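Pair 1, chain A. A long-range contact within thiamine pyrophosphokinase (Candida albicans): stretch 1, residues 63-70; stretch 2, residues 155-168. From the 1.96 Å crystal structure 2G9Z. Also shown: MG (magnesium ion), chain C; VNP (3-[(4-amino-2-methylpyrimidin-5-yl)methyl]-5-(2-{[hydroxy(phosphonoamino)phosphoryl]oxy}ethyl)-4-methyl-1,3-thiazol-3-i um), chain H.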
# COMPACT_ATOMS: atom_id res chain seq x y z
N HIS A 63 23.37 4.82 14.32
CA HIS A 63 22.65 6.09 14.23
C HIS A 63 21.17 5.86 13.92
O HIS A 63 20.75 5.89 12.76
CB HIS A 63 23.27 6.96 13.14
CG HIS A 63 24.65 7.45 13.48
ND1 HIS A 63 24.89 8.32 14.52
CD2 HIS A 63 25.85 7.19 12.92
CE1 HIS A 63 26.19 8.57 14.59
NE2 HIS A 63 26.79 7.89 13.63
N ASN A 64 20.39 5.64 14.98
CA ASN A 64 18.96 5.39 14.85
C ASN A 64 18.14 6.67 14.88
O ASN A 64 18.29 7.51 15.77
CB ASN A 64 18.49 4.47 15.98
CG ASN A 64 19.04 3.06 15.85
OD1 ASN A 64 19.00 2.29 16.81
ND2 ASN A 64 19.54 2.72 14.67
N VAL A 65 17.25 6.79 13.90
CA VAL A 65 16.37 7.93 13.77
C VAL A 65 14.94 7.42 13.73
O VAL A 65 14.68 6.38 13.12
CB VAL A 65 16.63 8.69 12.45
CG1 VAL A 65 15.66 9.86 12.32
CG2 VAL A 65 18.07 9.15 12.38
N LEU A 66 14.04 8.14 14.38
CA LEU A 66 12.63 7.78 14.38
C LEU A 66 11.88 8.89 13.65
O LEU A 66 11.94 10.06 14.03
CB LEU A 66 12.09 7.67 15.81
CG LEU A 66 10.58 7.39 15.94
CD1 LEU A 66 10.25 6.06 15.29
CD2 LEU A 66 10.17 7.37 17.40
N LEU A 67 11.19 8.52 12.57
CA LEU A 67 10.42 9.49 11.80
C LEU A 67 8.95 9.15 12.01
O LEU A 67 8.52 8.03 11.73
CB LEU A 67 10.79 9.39 10.32
CG LEU A 67 9.99 10.26 9.34
CD1 LEU A 67 9.93 11.71 9.83
CD2 LEU A 67 10.65 10.19 7.96
N ILE A 68 8.19 10.12 12.50
CA ILE A 68 6.77 9.90 12.79
C ILE A 68 5.82 10.66 11.88
O ILE A 68 5.75 11.89 11.92
CB ILE A 68 6.45 10.29 14.25
CG1 ILE A 68 7.41 9.57 15.19
CG2 ILE A 68 4.99 9.94 14.57
CD1 ILE A 68 7.36 10.05 16.62
N LEU A 69 5.09 9.92 11.05
CA LEU A 69 4.13 10.55 10.16
C LEU A 69 2.75 10.61 10.81
O LEU A 69 2.57 10.16 11.94
CB LEU A 69 4.09 9.83 8.81
CG LEU A 69 5.09 10.42 7.80
CD1 LEU A 69 6.51 10.36 8.36
CD2 LEU A 69 5.00 9.66 6.48
N ASN A 70 1.78 11.15 10.09
CA ASN A 70 0.44 11.36 10.61
C ASN A 70 -0.59 10.22 10.62
O ASN A 70 -1.42 10.11 9.72
CB ASN A 70 -0.15 12.59 9.92
CG ASN A 70 -1.43 13.07 10.58
OD1 ASN A 70 -1.66 12.83 11.77
ND2 ASN A 70 -2.25 13.78 9.82
N ASP A 155 5.72 16.11 3.15
CA ASP A 155 6.32 16.16 4.48
C ASP A 155 7.32 15.06 4.73
O ASP A 155 8.28 15.24 5.48
CB ASP A 155 5.23 16.12 5.54
CG ASP A 155 4.28 17.29 5.43
OD1 ASP A 155 4.73 18.37 4.99
OD2 ASP A 155 3.10 17.12 5.78
N PHE A 156 7.09 13.90 4.12
CA PHE A 156 7.99 12.77 4.29
C PHE A 156 9.37 13.13 3.77
O PHE A 156 10.37 13.00 4.48
CB PHE A 156 7.48 11.55 3.51
CG PHE A 156 8.41 10.38 3.57
CD1 PHE A 156 8.41 9.52 4.66
CD2 PHE A 156 9.33 10.16 2.55
CE1 PHE A 156 9.31 8.46 4.74
CE2 PHE A 156 10.24 9.09 2.62
CZ PHE A 156 10.22 8.25 3.72
N THR A 157 9.42 13.57 2.52
CA THR A 157 10.68 13.94 1.88
C THR A 157 11.37 15.10 2.60
O THR A 157 12.58 15.07 2.82
CB THR A 157 10.45 14.30 0.40
OG1 THR A 157 9.91 13.16 -0.28
CG2 THR A 157 11.76 14.70 -0.27
N LYS A 158 10.60 16.12 2.96
CA LYS A 158 11.16 17.26 3.68
C LYS A 158 11.80 16.79 4.98
O LYS A 158 12.85 17.29 5.38
CB LYS A 158 10.08 18.31 3.96
CG LYS A 158 9.58 18.99 2.69
CD LYS A 158 8.27 19.74 2.93
CE LYS A 158 7.78 20.37 1.64
NZ LYS A 158 6.48 21.07 1.79
N SER A 159 11.17 15.81 5.63
CA SER A 159 11.70 15.27 6.88
C SER A 159 12.99 14.49 6.66
O SER A 159 13.94 14.60 7.45
CB SER A 159 10.66 14.36 7.56
OG SER A 159 9.56 15.10 8.04
N ILE A 160 13.03 13.69 5.59
CA ILE A 160 14.22 12.92 5.28
C ILE A 160 15.38 13.88 5.03
O ILE A 160 16.49 13.67 5.52
CB ILE A 160 14.01 12.04 4.02
CG1 ILE A 160 13.03 10.91 4.32
CG2 ILE A 160 15.35 11.48 3.54
CD1 ILE A 160 13.52 9.92 5.38
N HIS A 161 15.13 14.94 4.27
CA HIS A 161 16.15 15.93 3.99
C HIS A 161 16.65 16.55 5.28
O HIS A 161 17.85 16.80 5.45
CB HIS A 161 15.58 17.01 3.07
CG HIS A 161 15.61 16.65 1.62
ND1 HIS A 161 14.79 17.23 0.68
CD2 HIS A 161 16.38 15.76 0.94
CE1 HIS A 161 15.04 16.72 -0.51
NE2 HIS A 161 16.01 15.83 -0.38
N CYS A 162 15.73 16.82 6.20
CA CYS A 162 16.08 17.39 7.49
C CYS A 162 16.99 16.41 8.23
O CYS A 162 17.97 16.81 8.87
CB CYS A 162 14.83 17.66 8.31
SG CYS A 162 15.14 18.02 10.05
N ILE A 163 16.67 15.12 8.14
CA ILE A 163 17.46 14.09 8.80
C ILE A 163 18.86 14.01 8.21
O ILE A 163 19.85 13.94 8.93
CB ILE A 163 16.77 12.70 8.67
CG1 ILE A 163 15.53 12.66 9.58
CG2 ILE A 163 17.75 11.58 9.02
CD1 ILE A 163 14.60 11.49 9.33
N GLN A 164 18.93 14.02 6.88
CA GLN A 164 20.21 13.96 6.20
C GLN A 164 21.04 15.20 6.50
O GLN A 164 22.24 15.11 6.75
CB GLN A 164 19.99 13.83 4.69
CG GLN A 164 19.50 12.45 4.27
CD GLN A 164 19.34 12.32 2.78
OE1 GLN A 164 18.45 12.92 2.18
NE2 GLN A 164 20.22 11.54 2.16
N LEU A 165 20.39 16.36 6.49
CA LEU A 165 21.07 17.61 6.77
C LEU A 165 21.53 17.68 8.22
O LEU A 165 22.60 18.21 8.52
CB LEU A 165 20.16 18.80 6.45
CG LEU A 165 19.98 19.04 4.94
CD1 LEU A 165 18.94 20.11 4.70
CD2 LEU A 165 21.32 19.44 4.33
N HIS A 166 20.73 17.12 9.13
CA HIS A 166 21.09 17.12 10.55
C HIS A 166 22.45 16.46 10.79
O HIS A 166 23.29 17.00 11.49
CB HIS A 166 20.05 16.37 11.38
CG HIS A 166 20.51 16.02 12.76
ND1 HIS A 166 20.43 16.89 13.82
CD2 HIS A 166 21.11 14.90 13.23
CE1 HIS A 166 20.95 16.33 14.89
NE2 HIS A 166 21.37 15.12 14.56
N TYR A 167 22.64 15.28 10.21
CA TYR A 167 23.89 14.54 10.39
C TYR A 167 25.07 15.17 9.65
O TYR A 167 26.21 14.72 9.78
CB TYR A 167 23.70 13.08 9.96
CG TYR A 167 22.97 12.28 11.00
CD1 TYR A 167 23.60 11.89 12.18
CD2 TYR A 167 21.62 11.95 10.85
CE1 TYR A 167 22.92 11.22 13.19
CE2 TYR A 167 20.92 11.28 11.85
CZ TYR A 167 21.58 10.91 13.02
OH TYR A 167 20.90 10.28 14.03
N GLN A 168 24.79 16.22 8.89
CA GLN A 168 25.85 16.90 8.17
C GLN A 168 26.21 18.22 8.84
O GLN A 168 27.39 18.54 9.01
CB GLN A 168 25.42 17.19 6.73
CG GLN A 168 25.27 15.96 5.85
CD GLN A 168 26.54 15.13 5.79
OE1 GLN A 168 27.63 15.66 5.54
NE2 GLN A 168 26.40 13.83 6.00
MG MG C . 1.48 18.58 5.70
O2G VNP H . -0.83 18.02 1.60
PG VNP H . -0.91 16.47 2.04
O3G VNP H . -1.77 15.71 1.11
O1G VNP H . -1.49 16.46 3.54
N3B VNP H . 0.60 15.88 2.10
PB VNP H . 1.73 16.98 2.50
O2B VNP H . 3.02 16.30 2.68
O1B VNP H . 1.21 17.77 3.64
O1 VNP H . 1.81 17.95 1.21
C7 VNP H . 2.18 17.52 -0.10
C12 VNP H . 2.80 18.73 -0.79
C11 VNP H . 3.20 18.57 -2.26
C10 VNP H . 2.08 18.68 -3.29
CM4 VNP H . 0.84 19.55 -3.08
S1 VNP H . 3.96 16.99 -2.77
C9 VNP H . 3.29 17.09 -4.38
N5 VNP H . 2.25 17.93 -4.38
C7A VNP H . 1.27 17.97 -5.48
C5A VNP H . 1.85 17.55 -6.84
C6A VNP H . 1.31 16.41 -7.41
N1A VNP H . 1.67 16.03 -8.62
C2A VNP H . 2.55 16.73 -9.34
CM2 VNP H . 2.91 16.29 -10.75
N3A VNP H . 3.11 17.84 -8.82
C4A VNP H . 2.78 18.26 -7.59
N4A VNP H . 3.37 19.36 -7.11
O HOH W 1 0.11 16.69 6.05

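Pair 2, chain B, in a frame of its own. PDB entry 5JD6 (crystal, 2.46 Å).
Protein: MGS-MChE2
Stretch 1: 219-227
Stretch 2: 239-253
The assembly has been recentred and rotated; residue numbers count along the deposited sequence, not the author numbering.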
# COMPACT_ATOMS: atom_id res chain seq x y z
N PRO B 219 0.67 -4.80 -17.79
CA PRO B 219 0.64 -4.22 -19.14
C PRO B 219 1.07 -2.76 -19.18
O PRO B 219 1.85 -2.37 -20.05
CB PRO B 219 -0.83 -4.37 -19.55
CG PRO B 219 -1.58 -4.42 -18.26
CD PRO B 219 -0.67 -5.14 -17.30
N ASP B 220 0.58 -1.96 -18.23
CA ASP B 220 0.90 -0.53 -18.20
C ASP B 220 1.55 -0.15 -16.87
O ASP B 220 0.87 0.30 -15.95
CB ASP B 220 -0.36 0.30 -18.43
CG ASP B 220 -0.07 1.78 -18.55
OD1 ASP B 220 1.09 2.14 -18.85
OD2 ASP B 220 -1.00 2.59 -18.34
N ALA B 221 2.86 -0.33 -16.79
CA ALA B 221 3.59 -0.05 -15.55
C ALA B 221 4.96 0.56 -15.82
O ALA B 221 5.61 0.26 -16.82
CB ALA B 221 3.73 -1.32 -14.73
N ASP B 222 5.40 1.43 -14.91
CA ASP B 222 6.72 2.05 -15.00
C ASP B 222 7.54 1.71 -13.76
O ASP B 222 7.03 1.72 -12.65
CB ASP B 222 6.61 3.56 -15.17
CG ASP B 222 5.82 3.95 -16.41
OD1 ASP B 222 6.38 3.86 -17.52
OD2 ASP B 222 4.65 4.35 -16.27
N LEU B 223 8.82 1.42 -13.97
CA LEU B 223 9.69 0.97 -12.88
C LEU B 223 10.82 1.96 -12.61
O LEU B 223 11.58 2.31 -13.52
CB LEU B 223 10.25 -0.41 -13.19
CG LEU B 223 11.17 -1.07 -12.16
CD1 LEU B 223 10.55 -1.05 -10.78
CD2 LEU B 223 11.47 -2.50 -12.58
N TYR B 224 10.94 2.39 -11.36
CA TYR B 224 12.00 3.30 -10.95
C TYR B 224 12.70 2.77 -9.70
O TYR B 224 12.05 2.28 -8.78
CB TYR B 224 11.45 4.70 -10.69
CG TYR B 224 10.59 5.24 -11.81
CD1 TYR B 224 11.17 5.79 -12.95
CD2 TYR B 224 9.21 5.21 -11.73
CE1 TYR B 224 10.39 6.28 -13.98
CE2 TYR B 224 8.42 5.70 -12.75
CZ TYR B 224 9.01 6.23 -13.87
OH TYR B 224 8.23 6.73 -14.89
N TRP B 225 14.02 2.87 -9.67
CA TRP B 225 14.80 2.36 -8.54
C TRP B 225 15.36 3.47 -7.65
O TRP B 225 15.58 4.60 -8.10
CB TRP B 225 15.95 1.48 -9.03
CG TRP B 225 15.55 0.05 -9.29
CD1 TRP B 225 15.28 -0.91 -8.35
CD2 TRP B 225 15.41 -0.58 -10.56
NE1 TRP B 225 14.97 -2.09 -8.97
CE2 TRP B 225 15.04 -1.92 -10.33
CE3 TRP B 225 15.56 -0.13 -11.88
CZ2 TRP B 225 14.81 -2.82 -11.37
CZ3 TRP B 225 15.33 -1.03 -12.91
CH2 TRP B 225 14.96 -2.36 -12.65
N ILE B 226 15.58 3.13 -6.38
CA ILE B 226 16.30 4.00 -5.46
C ILE B 226 17.51 3.24 -4.91
O ILE B 226 17.35 2.19 -4.28
CB ILE B 226 15.41 4.49 -4.31
CG1 ILE B 226 14.20 5.24 -4.85
CG2 ILE B 226 16.20 5.37 -3.36
CD1 ILE B 226 13.23 5.71 -3.78
N ASP B 227 18.70 3.77 -5.14
CA ASP B 227 19.93 3.08 -4.76
C ASP B 227 20.22 3.24 -3.27
O ASP B 227 19.87 4.26 -2.67
CB ASP B 227 21.11 3.60 -5.59
CG ASP B 227 22.43 2.97 -5.19
OD1 ASP B 227 22.48 1.73 -5.05
OD2 ASP B 227 23.42 3.72 -5.05
N GLU B 239 12.88 11.77 0.29
CA GLU B 239 13.32 12.77 -0.66
C GLU B 239 13.12 12.35 -2.12
O GLU B 239 12.40 13.01 -2.87
CB GLU B 239 14.80 13.11 -0.39
CG GLU B 239 15.74 11.90 -0.41
CD GLU B 239 17.19 12.26 -0.22
OE1 GLU B 239 17.69 13.10 -1.00
OE2 GLU B 239 17.83 11.69 0.68
N GLU B 240 13.73 11.23 -2.51
CA GLU B 240 13.73 10.78 -3.89
C GLU B 240 12.43 10.09 -4.25
O GLU B 240 12.00 10.13 -5.40
CB GLU B 240 14.91 9.84 -4.14
CG GLU B 240 16.25 10.40 -3.69
CD GLU B 240 17.40 9.46 -3.97
OE1 GLU B 240 18.30 9.33 -3.11
OE2 GLU B 240 17.42 8.85 -5.06
N PHE B 241 11.81 9.46 -3.26
CA PHE B 241 10.53 8.80 -3.47
C PHE B 241 9.48 9.82 -3.90
O PHE B 241 8.77 9.61 -4.89
CB PHE B 241 10.07 8.07 -2.21
CG PHE B 241 8.84 7.23 -2.40
CD1 PHE B 241 8.95 5.90 -2.79
CD2 PHE B 241 7.58 7.77 -2.21
CE1 PHE B 241 7.82 5.13 -2.98
CE2 PHE B 241 6.45 7.00 -2.40
CZ PHE B 241 6.57 5.68 -2.78
N ASN B 242 9.39 10.91 -3.15
CA ASN B 242 8.45 11.98 -3.47
C ASN B 242 8.69 12.54 -4.86
O ASN B 242 7.75 12.73 -5.63
CB ASN B 242 8.53 13.10 -2.44
CG ASN B 242 7.94 12.71 -1.10
OD1 ASN B 242 7.06 11.85 -1.02
ND2 ASN B 242 8.43 13.33 -0.03
N GLN B 243 9.95 12.78 -5.19
CA GLN B 243 10.31 13.36 -6.48
C GLN B 243 10.02 12.41 -7.63
O GLN B 243 9.51 12.82 -8.68
CB GLN B 243 11.79 13.76 -6.49
CG GLN B 243 12.15 14.75 -7.58
CD GLN B 243 13.64 14.98 -7.70
OE1 GLN B 243 14.44 14.10 -7.38
NE2 GLN B 243 14.03 16.17 -8.14
N LEU B 244 10.35 11.13 -7.45
CA LEU B 244 10.07 10.11 -8.46
C LEU B 244 8.58 9.96 -8.69
O LEU B 244 8.11 9.92 -9.83
CB LEU B 244 10.68 8.77 -8.06
CG LEU B 244 12.19 8.60 -8.20
CD1 LEU B 244 12.63 7.24 -7.69
CD2 LEU B 244 12.62 8.80 -9.64
N LEU B 245 7.82 9.88 -7.59
CA LEU B 245 6.38 9.71 -7.66
C LEU B 245 5.70 10.95 -8.24
O LEU B 245 4.77 10.84 -9.05
CB LEU B 245 5.81 9.40 -6.28
CG LEU B 245 4.29 9.22 -6.20
CD1 LEU B 245 3.84 8.17 -7.21
CD2 LEU B 245 3.86 8.84 -4.79
N HIS B 246 6.16 12.13 -7.84
CA HIS B 246 5.58 13.38 -8.30
C HIS B 246 5.74 13.54 -9.81
O HIS B 246 4.80 13.94 -10.50
CB HIS B 246 6.21 14.57 -7.58
CG HIS B 246 5.44 15.84 -7.73
ND1 HIS B 246 5.97 17.07 -7.40
CD2 HIS B 246 4.18 16.08 -8.16
CE1 HIS B 246 5.06 18.01 -7.62
NE2 HIS B 246 3.97 17.43 -8.08
N GLU B 247 6.92 13.21 -10.31
CA GLU B 247 7.21 13.33 -11.74
C GLU B 247 6.38 12.35 -12.56
O GLU B 247 5.99 12.64 -13.68
CB GLU B 247 8.69 13.12 -12.02
CG GLU B 247 9.51 14.40 -11.99
CD GLU B 247 9.02 15.43 -12.99
OE1 GLU B 247 8.53 15.04 -14.07
OE2 GLU B 247 9.12 16.64 -12.70
N TRP B 248 6.12 11.18 -11.98
CA TRP B 248 5.28 10.19 -12.64
C TRP B 248 3.85 10.71 -12.75
O TRP B 248 3.17 10.49 -13.75
CB TRP B 248 5.32 8.86 -11.89
CG TRP B 248 4.61 7.75 -12.60
CD1 TRP B 248 5.07 7.02 -13.66
CD2 TRP B 248 3.30 7.24 -12.30
NE1 TRP B 248 4.13 6.09 -14.04
CE2 TRP B 248 3.04 6.20 -13.22
CE3 TRP B 248 2.34 7.55 -11.34
CZ2 TRP B 248 1.85 5.48 -13.20
CZ3 TRP B 248 1.15 6.84 -11.33
CH2 TRP B 248 0.92 5.81 -12.26
N PHE B 249 3.40 11.40 -11.70
CA PHE B 249 2.08 12.02 -11.70
C PHE B 249 1.96 13.09 -12.79
O PHE B 249 0.94 13.19 -13.46
CB PHE B 249 1.77 12.64 -10.33
CG PHE B 249 1.39 11.63 -9.27
CD1 PHE B 249 0.99 10.35 -9.62
CD2 PHE B 249 1.43 11.98 -7.93
CE1 PHE B 249 0.63 9.43 -8.65
CE2 PHE B 249 1.08 11.06 -6.95
CZ PHE B 249 0.68 9.79 -7.31
N LYS B 250 3.02 13.88 -12.94
CA LYS B 250 3.04 14.97 -13.91
C LYS B 250 2.93 14.46 -15.35
O LYS B 250 2.25 15.06 -16.17
CB LYS B 250 4.32 15.79 -13.75
CG LYS B 250 4.43 16.52 -12.43
CD LYS B 250 5.84 17.03 -12.20
CE LYS B 250 5.96 17.74 -10.86
NZ LYS B 250 7.38 18.01 -10.49
N GLU B 251 3.61 13.35 -15.63
CA GLU B 251 3.62 12.77 -16.97
C GLU B 251 2.25 12.27 -17.40
O GLU B 251 1.94 12.24 -18.59
CB GLU B 251 4.61 11.62 -17.04
CG GLU B 251 6.06 12.02 -16.84
CD GLU B 251 6.98 10.82 -16.88
OE1 GLU B 251 6.56 9.75 -17.36
OE2 GLU B 251 8.14 10.95 -16.43
N ARG B 252 1.43 11.87 -16.43
CA ARG B 252 0.18 11.20 -16.74
C ARG B 252 -1.06 11.99 -16.32
O ARG B 252 -2.18 11.54 -16.55
CB ARG B 252 0.15 9.83 -16.06
CG ARG B 252 1.10 8.82 -16.67
CD ARG B 252 0.98 7.49 -15.98
NE ARG B 252 1.65 6.42 -16.70
CZ ARG B 252 1.06 5.64 -17.60
NH1 ARG B 252 -0.22 5.81 -17.89
NH2 ARG B 252 1.75 4.69 -18.22
N ASP B 253 -0.84 13.16 -15.71
CA ASP B 253 -1.92 13.95 -15.13
C ASP B 253 -2.68 13.14 -14.09
O ASP B 253 -3.81 12.70 -14.32
CB ASP B 253 -2.87 14.46 -16.22
CG ASP B 253 -3.97 15.37 -15.67
OD1 ASP B 253 -3.96 15.66 -14.45
OD2 ASP B 253 -4.85 15.78 -16.45
O HOH W 2 5.21 7.12 -17.52

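A β-strand laid antiparallel against an α-helix is a scaffold that tolerates very different interfaces, and the two pairs compared here illustrate the point. In pair 1 the axes of strand and helix approach to 10.0 Å and their directions differ by 159°; in pair 2 the values are 9.5 Å and 164°. Fourteen central residues superpose with an RMSD of 0.5 Å, and the buried areas are similar, 427 and 487 Å². In both, alternate strand residues direct their CA-to-CB bonds toward the helix.

The first inward strand position is V65(A) in pair 1 and D222(B) in pair 2; its helix counterpart is I163(A) or W248(B). Pair 1 fills this site with hydrocarbon: V65(A) CG1 lies 3.6 Å from I163(A) CD1. Pair 2 uses polarity. The indole NE1 of W248(B) donates a nearly straight hydrogen bond to OD2 of D222(B), 2.9 Å long at 171°, so the carboxylate sits at the ring edge, where the N-H points.

One helical turn later, Y167(A) matches R252(B), and both reach back to the strand. The tyrosine ring turns its edge toward the face of H63(A), centroids 5.3 Å apart, and its CE2 packs 3.6 Å from V65(A) CG2. The arginine makes salt bridges instead: NH2 lies 2.7 Å from OD1 of D220(B) and 3.5 Å from OD2 of D222(B). D222(B) OD2 thus serves both the indole and the guanidinium.

At the middle strand position, L67(A) matches Y224(B), and the side-chain centres separate by 4.5 Å. Opposite them, S159(A) matches L244(B). L67(A) CD1 lies 3.6 Å from S159(A) CB, while the serine OG is satisfied by the helix backbone, bonding to D155(A) O at 2.9 Å. Y224(B) keeps its CB 4.1 Å from L244(B) CD1 and extends its ring along the helix, Y224(B) CE2 lying 3.7 Å from W248(B) CD1.

The last inward strand position is the most alike of the three. L69(A) and I226(B) have side-chain centres only 0.9 Å apart, and their phenylalanine neighbours, F156(A) and F241(B), share the t rotamer. L69(A) CD2 approaches F156(A) CD1 at 3.9 Å; I226(B) CD1 lies 4.2 Å from F241(B) CB. Beside it D155(A), without a strand contact, binds the magnesium ion through OD2, whereas E240(B) OE2 lies 4.1 Å from I226(B) CG2. One backbone frame therefore accommodates a largely apolar seam or one that grades from charged to apolar.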